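PDB 4HXY: Plm1 from Streptomyces sp. HK803, which carries a ketoreductase domain of the first phoslactomycin polyketide synthase module, which binds NADPH and probably reduces the beta-keto group of the growing chain. Local coordinates for residues D315-F320 with R347-Q352; V359-W364 with Q393-A398. One frame throughout, in Å; residues are numbered along the deposited sequence. Where two conformers were deposited one is given.

Interaction 1 (D315-F320 with R347-Q352); sequences DDFVLF and RRRREQ
Phe317 and Arg349 reach for each other through matching first torsions: in each residue CG stands opposite the backbone N (chi1 -175° in Phe317, -177° in Arg349), and the arginine chain then runs fully extended to NE. The extension carries the guanidinium across the ring of Phe317, where it lies nearly flat, the two planes 18° apart. Arg349 CZ sits 4.4 Å from the ring centroid and over its face, a cation-pi stack. The methylene before it shares that face, with Arg349 CD 3.6 Å from Phe317 CD2 in a CH-pi contact, while Arg349 NE passes 3.6 Å from Phe317 CG. The stack takes up a face of the guanidinium and leaves its N-H groups to other partners: NE bonds to the carbonyl of Arg355, NH2 to that of Leu311, and NH1 forms a salt bridge with Asp308. Three polar partners and an aromatic face thus fix the rotation of a buried cation. A serine at Phe317 would probably open a gap beneath the guanidinium and leave the buried charge without its aromatic support. The pair bridges strand 316-322 of the Rossmann-type sheet and the C-terminal end of helix 333-351, and helix 290-310 packs against it too, with Leu307 and Asp308 touching Phe317; its setting is therefore the junction of two helices on one side of the strand.

Interaction 2 (V359-W364 with Q393-A398); sequences VAWGPW and QAMEQA. With NDP (NADPH dihydro-nicotinamide-adenine-dinucleotide phosphate), chain C.
Trp361 meets helix 388-400 with the edge of its indole: Met395 N lies near the ring plane, 3.7 Å from Trp361 CH2, and Met395 CB is 3.9 Å from the same atom. Ala394 CB approaches the neighbouring corner, Trp361 CZ3, at 4.3 Å. The faces of the indole are taken by its own segment. Val359 CG1 sits above the centre of one face, and on the opposite face lies Trp364 NE1, 3.2 Å from the plane and displaced toward the rim. Val359 divides its branches, since CG2, beside the backbone N, instead reaches Ala398 CB at 3.6 Å. Strand 359-361 and helix 393-398 run nearly antiparallel, at 157°, so that Ala394 and Ala398, one turn apart, bring their small methyls to Trp361 and Val359 respectively. Past the strand, the chain turns to the cofactor: Trp364 N donates a nearly straight hydrogen bond (165°) of 2.8 Å to the nicotinamide carboxamide oxygen O7N of NADPH, and Gly362 O lies 3.3 Å from C4N, the hydride-bearing carbon. The chemistry is divided accordingly: apolar packing joins strand to helix, whereas the backbone amide of Trp364 grips the nicotinamide carboxamide, and Trp361 belongs to both the helix interface and the cofactor pocket.

Overall arrangement
Interactions 1 and 2 come in series along the chain, the first closing before the second opens, and their centres lie 15 Å apart. Helix 333-351, which supplies one side of interaction 1, leads directly into strand 357-361, which supplies the strand of interaction 2. Strands 316-322 and 357-361 are parallel neighbours, joined by a probable hydrogen bond from Val359 N to Leu319 O (3.0 Å). Phe320 adds a side-chain link, packing edge-to-face with Trp361 and touching Met395. Helices 333-351 and 388-400 are thus both tied to adjoining strands of the NADPH-binding Rossmann fold, the side chain of Phe317 about 13 Å from the cofactor, while Phe320, on the same strand, touches it, and interaction 2 lies beside the nicotinamide.

Interaction 1 (D315-F320 with R347-Q352)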
loop_
_atom_site.group_PDB
_atom_site.type_symbol
_atom_site.label_atom_id
_atom_site.label_comp_id
_atom_site.label_asym_id
_atom_site.label_seq_id
_atom_site.Cartn_x
_atom_site.Cartn_y
_atom_site.Cartn_z
ATOM N N ASP A 315 -6.769 -4.278 20.997
ATOM C CA ASP A 315 -8.173 -4.085 20.660
ATOM C C ASP A 315 -8.330 -3.652 19.199
ATOM O O ASP A 315 -9.329 -3.993 18.548
ATOM C CB ASP A 315 -8.811 -2.996 21.540
ATOM C CG ASP A 315 -8.924 -3.397 23.019
ATOM O OD1 ASP A 315 -8.909 -4.599 23.310
ATOM O OD2 ASP A 315 -9.051 -2.495 23.877
ATOM N N ASP A 316 -7.386 -2.828 18.736
ATOM C CA ASP A 316 -7.387 -2.283 17.387
ATOM C C ASP A 316 -5.981 -1.960 16.913
ATOM O O ASP A 316 -5.132 -1.534 17.700
ATOM C CB ASP A 316 -8.259 -1.021 17.318
ATOM C CG ASP A 316 -9.716 -1.349 17.194
ATOM O OD1 ASP A 316 -10.086 -2.074 16.233
ATOM O OD2 ASP A 316 -10.488 -0.905 18.077
ATOM N N PHE A 317 -5.760 -2.171 15.625
ATOM C CA PHE A 317 -4.486 -1.901 14.966
ATOM C C PHE A 317 -4.848 -1.271 13.634
ATOM O O PHE A 317 -5.282 -1.980 12.713
ATOM C CB PHE A 317 -3.752 -3.232 14.788
ATOM C CG PHE A 317 -2.363 -3.132 14.217
ATOM C CD1 PHE A 317 -1.271 -2.959 15.035
ATOM C CD2 PHE A 317 -2.147 -3.339 12.876
ATOM C CE1 PHE A 317 0.024 -2.918 14.518
ATOM C CE2 PHE A 317 -0.846 -3.312 12.349
ATOM C CZ PHE A 317 0.230 -3.079 13.175
ATOM N N VAL A 318 -4.698 0.052 13.566
ATOM C CA VAL A 318 -5.261 0.865 12.498
ATOM C C VAL A 318 -4.119 1.468 11.704
ATOM O O VAL A 318 -3.321 2.239 12.235
ATOM C CB VAL A 318 -6.165 1.979 13.041
ATOM C CG1 VAL A 318 -6.825 2.775 11.900
ATOM C CG2 VAL A 318 -7.255 1.370 13.948
ATOM N N LEU A 319 -4.053 1.108 10.437
ATOM C CA LEU A 319 -3.001 1.626 9.541
ATOM C C LEU A 319 -3.543 2.697 8.588
ATOM O O LEU A 319 -4.564 2.499 7.949
ATOM C CB LEU A 319 -2.394 0.462 8.755
ATOM C CG LEU A 319 -1.853 -0.684 9.617
ATOM C CD1 LEU A 319 -1.337 -1.843 8.750
ATOM C CD2 LEU A 319 -0.770 -0.219 10.561
ATOM N N PHE A 320 -2.872 3.848 8.526
ATOM C CA PHE A 320 -3.242 4.893 7.582
ATOM C C PHE A 320 -2.465 4.710 6.287
ATOM O O PHE A 320 -1.269 5.035 6.192
ATOM C CB PHE A 320 -2.996 6.263 8.189
ATOM C CG PHE A 320 -4.151 6.794 8.991
ATOM C CD1 PHE A 320 -5.035 5.959 9.650
ATOM C CD2 PHE A 320 -4.376 8.158 9.034
ATOM C CE1 PHE A 320 -6.122 6.468 10.363
ATOM C CE2 PHE A 320 -5.467 8.684 9.733
ATOM C CZ PHE A 320 -6.330 7.840 10.414
ATOM N N ARG A 347 -4.002 -7.577 6.278
ATOM C CA ARG A 347 -4.506 -8.908 5.896
ATOM C C ARG A 347 -3.778 -10.008 6.669
ATOM O O ARG A 347 -4.398 -10.959 7.149
ATOM C CB ARG A 347 -4.361 -9.140 4.389
ATOM C CG ARG A 347 -5.280 -8.301 3.557
ATOM C CD ARG A 347 -5.365 -8.744 2.097
ATOM N NE ARG A 347 -4.156 -8.418 1.344
ATOM C CZ ARG A 347 -3.228 -9.290 0.949
ATOM N NH1 ARG A 347 -3.346 -10.602 1.201
ATOM N NH2 ARG A 347 -2.175 -8.836 0.271
ATOM N N ARG A 348 -2.470 -9.865 6.776
ATOM C CA ARG A 348 -1.626 -10.853 7.441
ATOM C C ARG A 348 -2.013 -10.985 8.907
ATOM O O ARG A 348 -2.163 -12.100 9.434
ATOM C CB ARG A 348 -0.146 -10.505 7.297
ATOM C CG ARG A 348 0.789 -11.612 7.717
ATOM C CD ARG A 348 2.232 -11.177 7.653
ATOM N NE ARG A 348 2.621 -10.361 8.805
ATOM C CZ ARG A 348 3.844 -9.893 9.019
ATOM N NH1 ARG A 348 4.818 -10.118 8.149
ATOM N NH2 ARG A 348 4.101 -9.204 10.122
ATOM N N ARG A 349 -2.235 -9.848 9.551
ATOM C CA ARG A 349 -2.553 -9.840 10.976
ATOM C C ARG A 349 -3.922 -10.481 11.222
ATOM O O ARG A 349 -4.093 -11.261 12.169
ATOM C CB ARG A 349 -2.477 -8.386 11.511
ATOM C CG ARG A 349 -2.724 -8.243 12.986
ATOM C CD ARG A 349 -2.316 -6.839 13.500
ATOM N NE ARG A 349 -2.645 -6.683 14.910
ATOM C CZ ARG A 349 -1.806 -6.831 15.922
ATOM N NH1 ARG A 349 -0.535 -7.110 15.704
ATOM N NH2 ARG A 349 -2.257 -6.678 17.163
ATOM N N ARG A 350 -4.902 -10.180 10.367
ATOM C CA ARG A 350 -6.216 -10.827 10.467
ATOM C C ARG A 350 -6.152 -12.346 10.261
ATOM O O ARG A 350 -6.887 -13.081 10.942
ATOM C CB ARG A 350 -7.223 -10.203 9.523
ATOM C CG ARG A 350 -7.594 -8.792 9.912
ATOM C CD ARG A 350 -8.848 -8.299 9.200
ATOM N NE ARG A 350 -8.734 -8.330 7.745
ATOM C CZ ARG A 350 -8.270 -7.329 6.987
ATOM N NH1 ARG A 350 -7.876 -6.173 7.528
ATOM N NH2 ARG A 350 -8.200 -7.472 5.667
ATOM N N GLU A 351 -5.257 -12.801 9.396
ATOM C CA GLU A 351 -5.046 -14.239 9.142
ATOM C C GLU A 351 -4.522 -14.928 10.402
ATOM O O GLU A 351 -4.763 -16.127 10.622
ATOM C CB GLU A 351 -4.069 -14.456 7.964
ATOM C CG GLU A 351 -4.694 -14.112 6.646
ATOM C CD GLU A 351 -3.732 -14.092 5.447
ATOM O OE1 GLU A 351 -2.483 -14.098 5.598
ATOM O OE2 GLU A 351 -4.264 -14.049 4.317
ATOM N N GLN A 352 -3.843 -14.149 11.227
ATOM C CA GLN A 352 -3.291 -14.607 12.500
ATOM C C GLN A 352 -4.311 -14.451 13.640
ATOM O O GLN A 352 -3.975 -14.617 14.802
ATOM C CB GLN A 352 -1.973 -13.861 12.784
ATOM C CG GLN A 352 -0.899 -14.149 11.755
ATOM C CD GLN A 352 0.352 -13.266 11.860
ATOM O OE1 GLN A 352 0.366 -12.245 12.541
ATOM N NE2 GLN A 352 1.407 -13.657 11.134
#

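Interaction 2 (V359-W364 with Q393-A398)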
loop_
_atom_site.group_PDB
_atom_site.type_symbol
_atom_site.label_atom_id
_atom_site.label_comp_id
_atom_site.label_asym_id
_atom_site.label_seq_id
_atom_site.Cartn_x
_atom_site.Cartn_y
_atom_site.Cartn_z
ATOM N N VAL A 359 -6.755 1.625 6.149
ATOM C CA VAL A 359 -7.646 2.474 5.349
ATOM C C VAL A 359 -6.785 3.196 4.327
ATOM O O VAL A 359 -5.881 3.945 4.709
ATOM C CB VAL A 359 -8.398 3.519 6.200
ATOM C CG1 VAL A 359 -9.302 4.378 5.334
ATOM C CG2 VAL A 359 -9.258 2.842 7.281
ATOM N N ALA A 360 -7.089 2.978 3.044
ATOM C CA ALA A 360 -6.365 3.636 1.948
ATOM C C ALA A 360 -7.080 4.954 1.660
ATOM O O ALA A 360 -8.055 5.016 0.923
ATOM C CB ALA A 360 -6.313 2.728 0.744
ATOM N N TRP A 361 -6.612 6.009 2.308
ATOM C CA TRP A 361 -7.198 7.323 2.173
ATOM C C TRP A 361 -6.843 8.062 0.865
ATOM O O TRP A 361 -5.679 8.085 0.415
ATOM C CB TRP A 361 -6.686 8.206 3.294
ATOM C CG TRP A 361 -7.011 7.735 4.664
ATOM C CD1 TRP A 361 -6.143 7.248 5.593
ATOM C CD2 TRP A 361 -8.277 7.824 5.305
ATOM N NE1 TRP A 361 -6.804 6.979 6.756
ATOM C CE2 TRP A 361 -8.119 7.326 6.604
ATOM C CE3 TRP A 361 -9.529 8.230 4.889
ATOM C CZ2 TRP A 361 -9.184 7.241 7.505
ATOM C CZ3 TRP A 361 -10.578 8.178 5.775
ATOM C CH2 TRP A 361 -10.406 7.667 7.069
ATOM N N GLY A 362 -7.848 8.720 0.308
ATOM C CA GLY A 362 -7.595 9.881 -0.535
ATOM C C GLY A 362 -7.093 11.066 0.262
ATOM O O GLY A 362 -6.909 10.990 1.475
ATOM N N PRO A 363 -6.870 12.196 -0.417
ATOM C CA PRO A 363 -6.347 13.363 0.247
ATOM C C PRO A 363 -7.317 13.855 1.302
ATOM O O PRO A 363 -8.539 13.737 1.136
ATOM C CB PRO A 363 -6.192 14.380 -0.887
ATOM C CG PRO A 363 -7.111 13.900 -1.965
ATOM C CD PRO A 363 -7.085 12.416 -1.858
ATOM N N TRP A 364 -6.762 14.371 2.395
ATOM C CA TRP A 364 -7.539 15.059 3.425
ATOM C C TRP A 364 -7.340 16.558 3.347
ATOM O O TRP A 364 -6.257 17.044 3.032
ATOM C CB TRP A 364 -7.021 14.680 4.804
ATOM C CG TRP A 364 -7.367 13.306 5.326
ATOM C CD1 TRP A 364 -7.271 12.100 4.670
ATOM C CD2 TRP A 364 -7.756 13.004 6.667
ATOM N NE1 TRP A 364 -7.610 11.074 5.526
ATOM C CE2 TRP A 364 -7.900 11.601 6.760
ATOM C CE3 TRP A 364 -8.015 13.785 7.792
ATOM C CZ2 TRP A 364 -8.303 10.972 7.932
ATOM C CZ3 TRP A 364 -8.389 13.147 8.978
ATOM C CH2 TRP A 364 -8.533 11.753 9.032
ATOM N N GLN A 393 -15.355 10.327 10.519
ATOM C CA GLN A 393 -16.518 9.451 10.572
ATOM C C GLN A 393 -16.236 8.177 9.787
ATOM O O GLN A 393 -16.516 7.073 10.262
ATOM C CB GLN A 393 -17.770 10.134 10.040
ATOM C CG GLN A 393 -18.978 9.214 10.005
ATOM C CD GLN A 393 -19.484 8.856 11.381
ATOM O OE1 GLN A 393 -20.102 9.682 12.061
ATOM N NE2 GLN A 393 -19.239 7.616 11.802
ATOM N N ALA A 394 -15.621 8.315 8.614
ATOM C CA ALA A 394 -15.282 7.134 7.825
ATOM C C ALA A 394 -14.261 6.264 8.535
ATOM O O ALA A 394 -14.313 5.045 8.443
ATOM C CB ALA A 394 -14.777 7.550 6.422
ATOM N N MET A 395 -13.330 6.890 9.263
ATOM C CA MET A 395 -12.378 6.138 10.079
ATOM C C MET A 395 -13.087 5.248 11.106
ATOM O O MET A 395 -12.779 4.073 11.220
ATOM C CB MET A 395 -11.404 7.075 10.783
ATOM C CG MET A 395 -10.382 6.329 11.627
ATOM S SD MET A 395 -9.417 7.449 12.655
ATOM C CE MET A 395 -10.664 7.903 13.870
ATOM N N GLU A 396 -14.033 5.824 11.833
ATOM C CA GLU A 396 -14.835 5.075 12.810
ATOM C C GLU A 396 -15.579 3.917 12.145
ATOM O O GLU A 396 -15.581 2.800 12.643
ATOM C CB GLU A 396 -15.820 6.029 13.491
ATOM C CG GLU A 396 -16.931 5.377 14.249
ATOM C CD GLU A 396 -17.784 6.395 15.011
ATOM O OE1 GLU A 396 -18.927 6.703 14.549
ATOM O OE2 GLU A 396 -17.286 6.891 16.057
ATOM N N GLN A 397 -16.175 4.189 10.990
ATOM C CA GLN A 397 -16.891 3.168 10.233
ATOM C C GLN A 397 -15.970 2.011 9.820
ATOM O O GLN A 397 -16.348 0.849 9.915
ATOM C CB GLN A 397 -17.542 3.785 8.996
ATOM C CG GLN A 397 -18.712 4.695 9.280
ATOM C CD GLN A 397 -19.196 5.399 8.026
ATOM O OE1 GLN A 397 -18.593 6.353 7.579
ATOM N NE2 GLN A 397 -20.268 4.883 7.422
ATOM N N ALA A 398 -14.751 2.337 9.389
ATOM C CA ALA A 398 -13.805 1.314 8.980
ATOM C C ALA A 398 -13.377 0.428 10.144
ATOM O O ALA A 398 -13.247 -0.795 10.013
ATOM C CB ALA A 398 -12.585 1.942 8.292
HETATM P PA NDP C . 2.457 14.600 8.448
HETATM O O1A NDP C . 1.796 15.820 8.995
HETATM O O2A NDP C . 3.796 14.748 7.790
HETATM O O5B NDP C . 2.589 13.513 9.611
HETATM C C5B NDP C . 3.531 12.465 9.503
HETATM C C4B NDP C . 4.047 12.157 10.878
HETATM O O4B NDP C . 4.954 11.075 10.829
HETATM C C3B NDP C . 4.815 13.302 11.494
HETATM O O3B NDP C . 4.301 13.501 12.826
HETATM C C2B NDP C . 6.253 12.840 11.540
HETATM O O2B NDP C . 6.813 13.494 12.660
HETATM C C1B NDP C . 6.044 11.336 11.688
HETATM N N9A NDP C . 7.183 10.486 11.365
HETATM C C8A NDP C . 7.876 10.398 10.177
HETATM N N7A NDP C . 8.874 9.499 10.318
HETATM C C5A NDP C . 8.811 8.984 11.588
HETATM C C6A NDP C . 9.553 8.038 12.277
HETATM N N6A NDP C . 10.584 7.376 11.764
HETATM N N1A NDP C . 9.210 7.772 13.591
HETATM C C2A NDP C . 8.129 8.406 14.192
HETATM N N3A NDP C . 7.390 9.348 13.523
HETATM C C4A NDP C . 7.739 9.612 12.235
HETATM O O3 NDP C . 1.510 13.861 7.376
HETATM P PN NDP C . -0.053 13.609 7.453
HETATM O O1N NDP C . -0.636 14.217 6.236
HETATM O O2N NDP C . -0.653 13.927 8.764
HETATM O O5D NDP C . -0.175 12.046 7.140
HETATM C C5D NDP C . -0.034 11.077 8.146
HETATM C C4D NDP C . -0.251 9.708 7.522
HETATM O O4D NDP C . -1.432 9.699 6.738
HETATM C C3D NDP C . 0.876 9.321 6.594
HETATM O O3D NDP C . 1.271 8.011 6.869
HETATM C C2D NDP C . 0.280 9.395 5.203
HETATM O O2D NDP C . 0.884 8.503 4.289
HETATM C C1D NDP C . -1.186 9.123 5.473
HETATM N N1N NDP C . -2.056 9.764 4.478
HETATM C C2N NDP C . -2.222 11.119 4.463
HETATM C C3N NDP C . -2.911 11.772 3.439
HETATM C C7N NDP C . -3.154 13.230 3.467
HETATM O O7N NDP C . -4.030 13.708 2.517
HETATM N N7N NDP C . -2.569 14.087 4.290
HETATM C C4N NDP C . -3.756 10.934 2.518
HETATM C C5N NDP C . -3.512 9.465 2.625
HETATM C C6N NDP C . -2.700 8.940 3.603
HETATM P P2B NDP C . 8.387 13.587 12.928
HETATM O O1X NDP C . 8.509 14.512 14.117
HETATM O O2X NDP C . 9.117 14.145 11.699
HETATM O O3X NDP C . 8.939 12.247 13.196
#